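Local coordinates for hydroxyglutarate synthase (Pseudomonas putida, PDB 6W1H), which converts 2-oxoadipate and O2 to (R)-2-hydroxyglutarate and CO2 as an iron(II)-dependent dioxygenase/decarboxylase of D-lysine breakdown, at residues A[66-71]-A[125-130]; A[224-229]-A[292-297]; A[394-399]-A[442-447]. All coordinates share one frame; numbering follows the deposited sequence.

In the fold
Interactions 1 and 2 build the metal site, their centres about 9 Å apart, and interaction 3 holds the irregular chain 394-399, whose F399 also touches the substrate. H70 of interaction 1 and H226 and E294 of interaction 2 bind one nickel ion, which is also chelated by 2-oxoadipate. The strands of H70 and H226 are sheet neighbours: H70 O lies 2.8 Å from T228 N, and H70 ND1 lies 2.9 Å from E296 OE2. Interaction 3, centre to centre about 15 Å from interaction 1, joins it through a salt bridge of 2.7 Å between R127 NH1 and E397 OE1 and through F399, packed on H70 and F129. Interactions 2 and 3 do not touch.

Interaction 1 of 3, residues A[66-71]-A[125-130]; sequences DQERHG and PFRVFT. With NI (nickel (II) ion), chain B; OOG (2-oxoadipic acid), chain C.
In the mixed sheet that carries the metal site, G71 of strand 69-75 pairs with V128 of strand 127-133, the short segments running parallel at 23°. Two backbone bonds hold G71: its N donates to R127 O at 2.9 Å, and its O accepts from F129 N at 2.9 Å. H70 turns its ring off the sheet toward the metal, CG set between the backbone N and carbonyl carbon (chi1 86°). NE2 binds nickel at 2.2 Å, in place of the native iron(II), while ND1 is hydrogen-bonded to E296. The sheet belongs to an enzyme of the glyoxalase (vicinal oxygen chelate) clan, and the neighbouring strand faces the ligand: the F129 ring lays one face over C4 of 2-oxoadipate, its CD1 3.4 Å from C3. Toward the start of the strands, R127 NH1 gives E68 OE2 a nearly straight hydrogen bond (salt bridge) of 2.8 Å, on the anti side but tilted out of the carboxylate plane, carboxylate and guanidinium planes 36° apart. R127 NH1 is shared with E397; E68 OE1 salt-bridges R64 and R230. P125 CG presses across the E68 chain, 3.6 Å from E68 CD, and P125 O sits over the centre of the R127 guanidinium.

Interaction 2 of 3, residues A[224-229]-A[292-297]; sequences INHLTP and FGEIEQ. With NI (nickel (II) ion), chain B; OOG (2-oxoadipic acid), chain C.
E294 brings one carboxylate oxygen, OE1, up to the H226 imidazole nitrogen and the T228 hydroxyl. Its chain is fully extended, CG anti to the backbone N (chi1 -178°), which carries E294 OE1 across to the nickel ion at 2.0 Å. The same oxygen accepts from T228 OG1 at 2.8 Å, met on its anti side and somewhat out of the carboxylate plane, so this second-shell hydroxyl helps fix the rotation of the metal ligand. H226 NE2 binds the nickel at 2.1 Å. It is 2.9 Å from E294 OE1 because both atoms are ligands of one ion, not because they share a proton; ring and carboxylate planes stand 71° apart. On the far side of the imidazole, H226 ND1 donates to N225 OD1 at 2.8 Å, in the carbonyl plane and on a lone pair, which orients the ring. H226 and E294 with H70 make the triad of two histidines and one carboxylate; two oxygens of 2-oxoadipate and one water complete six ligands. E294 OE2 has its own partner in Q266. Farther along, T228 CG2 packs on E296 CG at 3.6 Å, and P229 CG crosses the end of I295. The backbones, at 29° to each other, barely pair: E296 N gives P229 O a weak bond of 3.4 Å, while waters link L227 O to E294 N and N225 O to F292 N. Strand 226-229 is an edge strand of the five-stranded mixed sheet, next to strand 69-75, and strand 287-298 pairs antiparallel with strand 264-276 in a separate two-stranded sheet; helix 29-48 covers P229 and I295, and helix 9-27 lies against I224 and L227.

Interaction 3 of 3, residues A[394-399]-A[442-447]; sequences LVYEDF and ALYAQS. With OOG (2-oxoadipic acid), chain C.
L394 starts the contact by laying one methyl beside Y444: its CD2 is 3.7 Å from Y444 CD1 and 3.6 Å from Y444 O, and it also reaches S447 CB. V395 points its side chain away from the helix, toward helix 61-64, but its carbonyl oxygen remains near the Y444 ring, V395 O lying 3.8 Å from Y444 CE1. Y396, in one of its two conformers, then brings the CD1 side of its ring to the phenol oxygen, with Y396 CD1 3.3 Å from Y444 OH. The next residue supplies a nearly straight bond: E397 N donates to Y444 OH at 2.8 Å with an N-H...O angle of 171°, arriving at the edge of the phenol near its plane. The tyrosine thus stands out of helix 440-458 into the irregular chain that follows strand 389-393, its CG anti to the carbonyl carbon (chi1 -69°), and its hydroxyl accepts from a backbone amide and gives a weaker bond to a carboxylate. A phenylalanine in place of Y444 would probably leave the E397 amide without this acceptor and D398 OD2 without this donor, and let this irregular chain shift against the helix. The E397 chain, bent at chi2, takes its carboxylate to salt bridges with R127 and R64. The D398 side chain runs to meet that of Y444 from the opposite direction, its carboxylate 68° from the phenol plane; Y444 OH gives D398 OD2 a weak hydrogen bond of 2.6 Å, while D398 OD1 is salt-bridged to R114. Last in the segment, F399 reaches the active site: its CD2 is 3.5 Å from O4 of 2-oxoadipate, and its ring meets those of H70 and F129 edge-to-face.

Interaction 1 of 3, residues A[66-71]-A[125-130]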
loop_
_atom_site.group_PDB
_atom_site.type_symbol
_atom_site.label_atom_id
_atom_site.label_comp_id
_atom_site.label_asym_id
_atom_site.label_seq_id
_atom_site.Cartn_x
_atom_site.Cartn_y
_atom_site.Cartn_z
ATOM N N ASP A 66 -7.628 1.717 -12.796
ATOM C CA ASP A 66 -8.971 1.347 -12.370
ATOM C C ASP A 66 -8.943 0.221 -11.341
ATOM O O ASP A 66 -9.758 0.191 -10.418
ATOM C CB ASP A 66 -9.804 0.947 -13.585
ATOM C CG ASP A 66 -11.176 0.437 -13.214
ATOM O OD1 ASP A 66 -11.974 1.209 -12.645
ATOM O OD2 ASP A 66 -11.464 -0.748 -13.502
ATOM N N GLN A 67 -8.022 -0.726 -11.484
ATOM C CA GLN A 67 -7.950 -1.869 -10.582
ATOM C C GLN A 67 -6.898 -1.741 -9.490
ATOM O O GLN A 67 -6.736 -2.686 -8.699
ATOM C CB GLN A 67 -7.688 -3.139 -11.406
ATOM C CG GLN A 67 -8.839 -3.482 -12.327
ATOM C CD GLN A 67 -10.083 -3.844 -11.555
ATOM O OE1 GLN A 67 -10.066 -4.768 -10.757
ATOM N NE2 GLN A 67 -11.164 -3.105 -11.772
ATOM N N GLU A 68 -6.209 -0.600 -9.407
ATOM C CA GLU A 68 -5.095 -0.425 -8.484
ATOM C C GLU A 68 -5.582 -0.389 -7.044
ATOM O O GLU A 68 -6.446 0.423 -6.698
ATOM C CB GLU A 68 -4.350 0.871 -8.828
ATOM C CG GLU A 68 -3.253 1.217 -7.841
ATOM C CD GLU A 68 -2.162 2.101 -8.441
ATOM O OE1 GLU A 68 -2.254 2.460 -9.633
ATOM O OE2 GLU A 68 -1.212 2.451 -7.706
ATOM N N ARG A 69 -5.005 -1.257 -6.205
ATOM C CA ARG A 69 -5.395 -1.354 -4.808
ATOM C C ARG A 69 -4.182 -1.683 -3.945
ATOM O O ARG A 69 -3.181 -2.224 -4.417
ATOM C CB ARG A 69 -6.424 -2.476 -4.605
ATOM C CG ARG A 69 -7.820 -2.156 -5.100
ATOM C CD ARG A 69 -8.657 -3.410 -5.138
ATOM N NE ARG A 69 -8.182 -4.341 -6.150
ATOM C CZ ARG A 69 -8.685 -4.416 -7.371
ATOM N NH1 ARG A 69 -9.705 -3.614 -7.729
ATOM N NH2 ARG A 69 -8.214 -5.311 -8.256
ATOM N N HIS A 70 -4.311 -1.411 -2.649
ATOM C CA HIS A 70 -3.451 -1.992 -1.622
ATOM C C HIS A 70 -4.341 -2.694 -0.604
ATOM O O HIS A 70 -5.503 -2.349 -0.426
ATOM C CB HIS A 70 -2.438 -1.023 -0.978
ATOM C CG HIS A 70 -2.939 -0.211 0.179
ATOM N ND1 HIS A 70 -3.060 1.161 0.114
ATOM C CD2 HIS A 70 -3.224 -0.546 1.460
ATOM C CE1 HIS A 70 -3.449 1.630 1.285
ATOM N NE2 HIS A 70 -3.551 0.616 2.121
ATOM N N GLY A 71 -3.810 -3.730 0.001
ATOM C CA GLY A 71 -4.426 -4.357 1.142
ATOM C C GLY A 71 -3.531 -4.213 2.350
ATOM O O GLY A 71 -2.333 -3.932 2.209
ATOM N N PRO A 125 -0.288 -3.318 -9.893
ATOM C CA PRO A 125 0.481 -2.717 -8.802
ATOM C C PRO A 125 0.002 -3.144 -7.422
ATOM O O PRO A 125 0.275 -2.459 -6.427
ATOM C CB PRO A 125 0.249 -1.216 -9.012
ATOM C CG PRO A 125 -1.169 -1.169 -9.527
ATOM C CD PRO A 125 -1.341 -2.408 -10.381
ATOM N N PHE A 126 -0.733 -4.249 -7.343
ATOM C CA PHE A 126 -1.273 -4.680 -6.063
ATOM C C PHE A 126 -0.163 -4.857 -5.047
ATOM O O PHE A 126 0.894 -5.414 -5.349
ATOM C CB PHE A 126 -2.009 -5.999 -6.236
ATOM C CG PHE A 126 -2.760 -6.451 -5.015
ATOM C CD1 PHE A 126 -3.652 -5.622 -4.395
ATOM C CD2 PHE A 126 -2.571 -7.716 -4.495
ATOM C CE1 PHE A 126 -4.369 -6.032 -3.298
ATOM C CE2 PHE A 126 -3.302 -8.128 -3.391
ATOM C CZ PHE A 126 -4.185 -7.267 -2.789
ATOM N N ARG A 127 -0.398 -4.382 -3.829
ATOM C CA ARG A 127 0.592 -4.383 -2.742
ATOM C C ARG A 127 -0.151 -4.749 -1.463
ATOM O O ARG A 127 -1.279 -4.374 -1.314
ATOM C CB ARG A 127 1.288 -3.020 -2.618
ATOM C CG ARG A 127 0.430 -1.874 -3.104
ATOM C CD ARG A 127 0.860 -0.484 -2.810
ATOM N NE ARG A 127 1.138 0.108 -4.091
ATOM C CZ ARG A 127 0.224 0.603 -4.884
ATOM N NH1 ARG A 127 0.569 1.214 -5.973
ATOM N NH2 ARG A 127 -1.046 0.541 -4.578
ATOM N N VAL A 128 0.480 -5.508 -0.602
ATOM C CA VAL A 128 -0.108 -5.864 0.685
ATOM C C VAL A 128 0.855 -5.470 1.798
ATOM O O VAL A 128 1.918 -6.075 1.951
ATOM C CB VAL A 128 -0.529 -7.338 0.779
ATOM C CG1 VAL A 128 -1.078 -7.633 2.184
ATOM C CG2 VAL A 128 -1.582 -7.681 -0.279
ATOM N N PHE A 129 0.472 -4.463 2.582
ATOM C CA PHE A 129 1.243 -4.076 3.753
ATOM C C PHE A 129 0.987 -5.116 4.820
ATOM O O PHE A 129 -0.169 -5.377 5.160
ATOM C CB PHE A 129 0.795 -2.707 4.226
ATOM C CG PHE A 129 1.671 -2.097 5.286
ATOM C CD1 PHE A 129 1.482 -2.410 6.626
ATOM C CD2 PHE A 129 2.662 -1.193 4.948
ATOM C CE1 PHE A 129 2.262 -1.816 7.621
ATOM C CE2 PHE A 129 3.450 -0.602 5.924
ATOM C CZ PHE A 129 3.241 -0.906 7.271
ATOM N N THR A 130 2.051 -5.754 5.300
ATOM C CA THR A 130 1.947 -6.922 6.167
ATOM C C THR A 130 2.696 -6.676 7.471
ATOM O O THR A 130 3.918 -6.473 7.474
ATOM C CB THR A 130 2.509 -8.149 5.451
ATOM O OG1 THR A 130 1.821 -8.339 4.215
ATOM C CG2 THR A 130 2.349 -9.362 6.330
HETATM NI NI NI B . -3.850 1.283 4.204
HETATM C C2 OOG C . -2.280 -0.132 8.638
HETATM C C3 OOG C . -1.264 -0.738 7.683
HETATM C C4 OOG C . -0.613 0.343 6.830
HETATM C C6 OOG C . -1.320 2.107 5.013
HETATM O O4 OOG C . -0.258 2.774 5.269
HETATM O O3 OOG C . -2.209 2.517 4.203
HETATM C C5 OOG C . -1.549 0.770 5.684
HETATM C C1 OOG C . -2.750 -1.157 9.687
HETATM O O1 OOG C . -3.422 -0.801 10.605
HETATM O O2 OOG C . -2.411 -2.510 9.603
HETATM O O5 OOG C . -2.439 0.099 5.274
HETATM O O HOH W 1 -4.125 2.231 6.435
#

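Interaction 2 of 3, residues A[224-229]-A[292-297]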
loop_
_atom_site.group_PDB
_atom_site.type_symbol
_atom_site.label_atom_id
_atom_site.label_comp_id
_atom_site.label_asym_id
_atom_site.label_seq_id
_atom_site.Cartn_x
_atom_site.Cartn_y
_atom_site.Cartn_z
ATOM N N ILE A 224 -8.714 -9.330 5.862
ATOM C CA ILE A 224 -8.384 -8.043 5.265
ATOM C C ILE A 224 -8.670 -6.954 6.284
ATOM O O ILE A 224 -9.814 -6.794 6.727
ATOM C CB ILE A 224 -9.212 -7.823 3.984
ATOM C CG1 ILE A 224 -8.862 -8.881 2.960
ATOM C CG2 ILE A 224 -8.987 -6.396 3.445
ATOM C CD1 ILE A 224 -9.808 -8.898 1.752
ATOM N N ASN A 225 -7.634 -6.191 6.665
ATOM C CA ASN A 225 -7.900 -5.053 7.534
ATOM C C ASN A 225 -8.567 -3.943 6.744
ATOM O O ASN A 225 -9.455 -3.273 7.252
ATOM C CB ASN A 225 -6.606 -4.544 8.165
ATOM C CG ASN A 225 -6.863 -3.412 9.115
ATOM O OD1 ASN A 225 -6.769 -2.251 8.735
ATOM N ND2 ASN A 225 -7.218 -3.736 10.341
ATOM N N HIS A 226 -8.135 -3.724 5.509
ATOM C CA HIS A 226 -8.826 -2.889 4.555
ATOM C C HIS A 226 -8.213 -3.126 3.177
ATOM O O HIS A 226 -7.106 -3.656 3.050
ATOM C CB HIS A 226 -8.742 -1.428 4.949
ATOM C CG HIS A 226 -7.351 -0.897 5.041
ATOM N ND1 HIS A 226 -6.620 -0.962 6.203
ATOM C CD2 HIS A 226 -6.539 -0.324 4.120
ATOM C CE1 HIS A 226 -5.442 -0.391 6.021
ATOM N NE2 HIS A 226 -5.356 -0.012 4.757
ATOM N N LEU A 227 -8.973 -2.778 2.155
ATOM C CA LEU A 227 -8.490 -2.658 0.790
ATOM C C LEU A 227 -8.710 -1.219 0.370
ATOM O O LEU A 227 -9.789 -0.676 0.580
ATOM C CB LEU A 227 -9.219 -3.559 -0.175
ATOM C CG LEU A 227 -9.022 -5.031 -0.215
ATOM C CD1 LEU A 227 -9.809 -5.580 -1.416
ATOM C CD2 LEU A 227 -7.575 -5.387 -0.314
ATOM N N THR A 228 -7.701 -0.606 -0.219
ATOM C CA THR A 228 -7.737 0.813 -0.544
ATOM C C THR A 228 -7.606 0.998 -2.041
ATOM O O THR A 228 -6.574 0.604 -2.609
ATOM C CB THR A 228 -6.566 1.504 0.163
ATOM O OG1 THR A 228 -6.727 1.252 1.550
ATOM C CG2 THR A 228 -6.539 2.992 -0.127
ATOM N N PRO A 229 -8.597 1.597 -2.703
ATOM C CA PRO A 229 -8.455 1.953 -4.118
ATOM C C PRO A 229 -7.702 3.267 -4.262
ATOM O O PRO A 229 -7.531 4.030 -3.317
ATOM C CB PRO A 229 -9.915 2.102 -4.587
ATOM C CG PRO A 229 -10.666 2.529 -3.370
ATOM C CD PRO A 229 -9.937 1.954 -2.175
ATOM N N PHE A 292 -12.766 -0.636 9.161
ATOM C CA PHE A 292 -12.548 0.690 8.619
ATOM C C PHE A 292 -12.106 0.608 7.169
ATOM O O PHE A 292 -11.430 -0.337 6.757
ATOM C CB PHE A 292 -11.509 1.448 9.441
ATOM C CG PHE A 292 -11.973 1.769 10.827
ATOM C CD1 PHE A 292 -11.786 0.872 11.862
ATOM C CD2 PHE A 292 -12.609 2.960 11.091
ATOM C CE1 PHE A 292 -12.240 1.153 13.138
ATOM C CE2 PHE A 292 -13.067 3.254 12.376
ATOM C CZ PHE A 292 -12.876 2.348 13.390
ATOM N N GLY A 293 -12.544 1.588 6.382
ATOM C CA GLY A 293 -12.156 1.724 4.999
ATOM C C GLY A 293 -11.171 2.873 4.820
ATOM O O GLY A 293 -10.928 3.679 5.717
ATOM N N GLU A 294 -10.621 2.951 3.608
ATOM C CA GLU A 294 -9.583 3.918 3.312
ATOM C C GLU A 294 -9.587 4.269 1.836
ATOM O O GLU A 294 -10.037 3.500 0.981
ATOM C CB GLU A 294 -8.245 3.288 3.703
ATOM C CG GLU A 294 -7.004 4.151 3.532
ATOM C CD GLU A 294 -5.813 3.482 4.152
ATOM O OE1 GLU A 294 -5.214 2.615 3.496
ATOM O OE2 GLU A 294 -5.519 3.762 5.313
ATOM N N ILE A 295 -9.064 5.451 1.544
ATOM C CA ILE A 295 -8.902 5.941 0.186
ATOM C C ILE A 295 -7.548 6.627 0.122
ATOM O O ILE A 295 -7.117 7.271 1.083
ATOM C CB ILE A 295 -10.059 6.902 -0.186
ATOM C CG1 ILE A 295 -9.923 7.404 -1.615
ATOM C CG2 ILE A 295 -10.148 8.076 0.803
ATOM C CD1 ILE A 295 -10.040 6.321 -2.655
ATOM N N GLU A 296 -6.870 6.475 -1.003
ATOM C CA GLU A 296 -5.575 7.110 -1.178
ATOM C C GLU A 296 -5.422 7.701 -2.569
ATOM O O GLU A 296 -6.090 7.294 -3.512
ATOM C CB GLU A 296 -4.412 6.157 -0.858
ATOM C CG GLU A 296 -4.155 5.090 -1.887
ATOM C CD GLU A 296 -3.179 4.018 -1.391
ATOM O OE1 GLU A 296 -2.573 4.175 -0.312
ATOM O OE2 GLU A 296 -3.026 3.015 -2.078
ATOM N N GLN A 297 -4.541 8.703 -2.665
ATOM C CA GLN A 297 -4.085 9.278 -3.919
ATOM C C GLN A 297 -2.567 9.161 -3.909
ATOM O O GLN A 297 -1.928 9.558 -2.927
ATOM C CB GLN A 297 -4.470 10.764 -3.974
ATOM C CG GLN A 297 -4.095 11.447 -5.295
ATOM C CD GLN A 297 -4.280 12.940 -5.273
ATOM O OE1 GLN A 297 -5.167 13.456 -4.584
ATOM N NE2 GLN A 297 -3.492 13.645 -6.058
HETATM NI NI NI B . -3.850 1.283 4.204
HETATM C C2 OOG C . -2.280 -0.132 8.638
HETATM C C3 OOG C . -1.264 -0.738 7.683
HETATM C C4 OOG C . -0.613 0.343 6.830
HETATM C C6 OOG C . -1.320 2.107 5.013
HETATM O O4 OOG C . -0.258 2.774 5.269
HETATM O O3 OOG C . -2.209 2.517 4.203
HETATM C C5 OOG C . -1.549 0.770 5.684
HETATM C C1 OOG C . -2.750 -1.157 9.687
HETATM O O1 OOG C . -3.422 -0.801 10.605
HETATM O O2 OOG C . -2.411 -2.510 9.603
HETATM O O5 OOG C . -2.439 0.099 5.274
HETATM O O HOH W 2 -12.163 -2.973 6.529
HETATM O O HOH W 3 -10.386 -2.187 9.726
HETATM O O HOH W 4 -11.533 1.144 1.385
HETATM O O HOH W 5 -3.994 1.954 -4.414
HETATM O O HOH W 1 -4.125 2.231 6.435
#

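Interaction 3 of 3, residues A[394-399]-A[442-447]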
loop_
_atom_site.group_PDB
_atom_site.type_symbol
_atom_site.label_atom_id
_atom_site.label_comp_id
_atom_site.label_asym_id
_atom_site.label_seq_id
_atom_site.Cartn_x
_atom_site.Cartn_y
_atom_site.Cartn_z
ATOM N N LEU A 394 7.898 9.416 -11.207
ATOM C CA LEU A 394 7.694 7.996 -10.972
ATOM C C LEU A 394 6.792 7.808 -9.758
ATOM O O LEU A 394 7.103 8.289 -8.670
ATOM C CB LEU A 394 9.047 7.360 -10.694
ATOM C CG LEU A 394 9.058 5.854 -10.425
ATOM C CD1 LEU A 394 8.338 5.066 -11.492
ATOM C CD2 LEU A 394 10.502 5.351 -10.273
ATOM N N VAL A 395 5.694 7.075 -9.940
ATOM C CA VAL A 395 4.677 6.982 -8.900
ATOM C C VAL A 395 5.169 6.186 -7.685
ATOM O O VAL A 395 5.881 5.175 -7.797
ATOM C CB VAL A 395 3.377 6.401 -9.492
ATOM C CG1 VAL A 395 3.572 4.965 -10.005
ATOM C CG2 VAL A 395 2.263 6.451 -8.439
ATOM N N TYR A 396 4.751 6.656 -6.515
ATOM C CA TYR A 396 5.086 6.057 -5.228
ATOM C C TYR A 396 4.278 4.787 -5.001
ATOM O O TYR A 396 3.043 4.789 -5.092
ATOM C CB TYR A 396 4.787 7.060 -4.115
ATOM C CG TYR A 396 5.346 6.661 -2.769
ATOM C CD1 TYR A 396 6.706 6.431 -2.606
ATOM C CD2 TYR A 396 4.519 6.526 -1.662
ATOM C CE1 TYR A 396 7.231 6.066 -1.382
ATOM C CE2 TYR A 396 5.040 6.171 -0.423
ATOM C CZ TYR A 396 6.399 5.947 -0.294
ATOM O OH TYR A 396 6.930 5.581 0.924
ATOM N N GLU A 397 4.984 3.711 -4.655
ATOM C CA GLU A 397 4.408 2.382 -4.497
ATOM C C GLU A 397 4.381 1.917 -3.045
ATOM O O GLU A 397 3.905 0.814 -2.772
ATOM C CB GLU A 397 5.219 1.356 -5.313
ATOM C CG GLU A 397 5.371 1.701 -6.755
ATOM C CD GLU A 397 4.112 1.481 -7.558
ATOM O OE1 GLU A 397 3.114 0.970 -6.982
ATOM O OE2 GLU A 397 4.107 1.832 -8.755
ATOM N N ASP A 398 4.865 2.724 -2.105
ATOM C CA ASP A 398 5.024 2.302 -0.729
ATOM C C ASP A 398 4.021 3.015 0.175
ATOM O O ASP A 398 2.925 3.365 -0.279
ATOM C CB ASP A 398 6.478 2.494 -0.322
ATOM C CG ASP A 398 7.417 1.767 -1.235
ATOM O OD1 ASP A 398 7.334 0.532 -1.242
ATOM O OD2 ASP A 398 8.199 2.457 -1.958
ATOM N N PHE A 399 4.372 3.190 1.444
ATOM C CA PHE A 399 3.422 3.621 2.463
ATOM C C PHE A 399 4.045 4.654 3.393
ATOM O O PHE A 399 5.247 4.662 3.626
ATOM C CB PHE A 399 2.935 2.392 3.264
ATOM C CG PHE A 399 2.242 1.380 2.424
ATOM C CD1 PHE A 399 2.963 0.412 1.744
ATOM C CD2 PHE A 399 0.867 1.416 2.287
ATOM C CE1 PHE A 399 2.295 -0.520 0.937
ATOM C CE2 PHE A 399 0.210 0.504 1.500
ATOM C CZ PHE A 399 0.918 -0.467 0.825
ATOM N N ALA A 442 16.419 2.220 -3.878
ATOM C CA ALA A 442 17.245 1.629 -4.920
ATOM C C ALA A 442 16.386 1.159 -6.087
ATOM O O ALA A 442 16.759 1.318 -7.264
ATOM C CB ALA A 442 18.053 0.471 -4.322
ATOM N N LEU A 443 15.211 0.594 -5.787
ATOM C CA LEU A 443 14.334 0.115 -6.855
ATOM C C LEU A 443 13.818 1.269 -7.705
ATOM O O LEU A 443 13.681 1.134 -8.924
ATOM C CB LEU A 443 13.185 -0.692 -6.273
ATOM C CG LEU A 443 13.622 -2.064 -5.745
ATOM C CD1 LEU A 443 12.490 -2.671 -4.879
ATOM C CD2 LEU A 443 14.013 -3.011 -6.855
ATOM N N TYR A 444 13.496 2.403 -7.078
ATOM C CA TYR A 444 13.064 3.566 -7.851
ATOM C C TYR A 444 14.193 4.088 -8.736
ATOM O O TYR A 444 13.971 4.441 -9.899
ATOM C CB TYR A 444 12.594 4.703 -6.923
ATOM C CG TYR A 444 11.301 4.439 -6.165
ATOM C CD1 TYR A 444 10.175 3.969 -6.822
ATOM C CD2 TYR A 444 11.204 4.683 -4.807
ATOM C CE1 TYR A 444 8.992 3.742 -6.147
ATOM C CE2 TYR A 444 10.020 4.450 -4.126
ATOM C CZ TYR A 444 8.932 3.966 -4.803
ATOM O OH TYR A 444 7.737 3.737 -4.142
ATOM N N ALA A 445 15.398 4.184 -8.184
ATOM C CA ALA A 445 16.537 4.620 -8.980
ATOM C C ALA A 445 16.745 3.707 -10.180
ATOM O O ALA A 445 17.071 4.175 -11.277
ATOM C CB ALA A 445 17.793 4.677 -8.113
ATOM N N GLN A 446 16.544 2.401 -10.001
ATOM C CA GLN A 446 16.709 1.480 -11.126
ATOM C C GLN A 446 15.646 1.696 -12.201
ATOM O O GLN A 446 15.948 1.624 -13.396
ATOM C CB GLN A 446 16.677 0.037 -10.625
ATOM C CG GLN A 446 17.918 -0.368 -9.855
ATOM C CD GLN A 446 17.887 -1.814 -9.411
ATOM O OE1 GLN A 446 16.856 -2.327 -9.012
ATOM N NE2 GLN A 446 19.018 -2.492 -9.533
ATOM N N SER A 447 14.401 1.960 -11.798
ATOM C CA SER A 447 13.364 2.250 -12.780
ATOM C C SER A 447 13.694 3.515 -13.563
ATOM O O SER A 447 13.548 3.552 -14.794
ATOM C CB SER A 447 12.013 2.398 -12.079
ATOM O OG SER A 447 11.007 2.626 -13.026
HETATM C C2 OOG C . -2.280 -0.132 8.638
HETATM C C3 OOG C . -1.264 -0.738 7.683
HETATM C C4 OOG C . -0.613 0.343 6.830
HETATM C C6 OOG C . -1.320 2.107 5.013
HETATM O O4 OOG C . -0.258 2.774 5.269
HETATM O O3 OOG C . -2.209 2.517 4.203
HETATM C C5 OOG C . -1.549 0.770 5.684
HETATM C C1 OOG C . -2.750 -1.157 9.687
HETATM O O1 OOG C . -3.422 -0.801 10.605
HETATM O O2 OOG C . -2.411 -2.510 9.603
HETATM O O5 OOG C . -2.439 0.099 5.274
#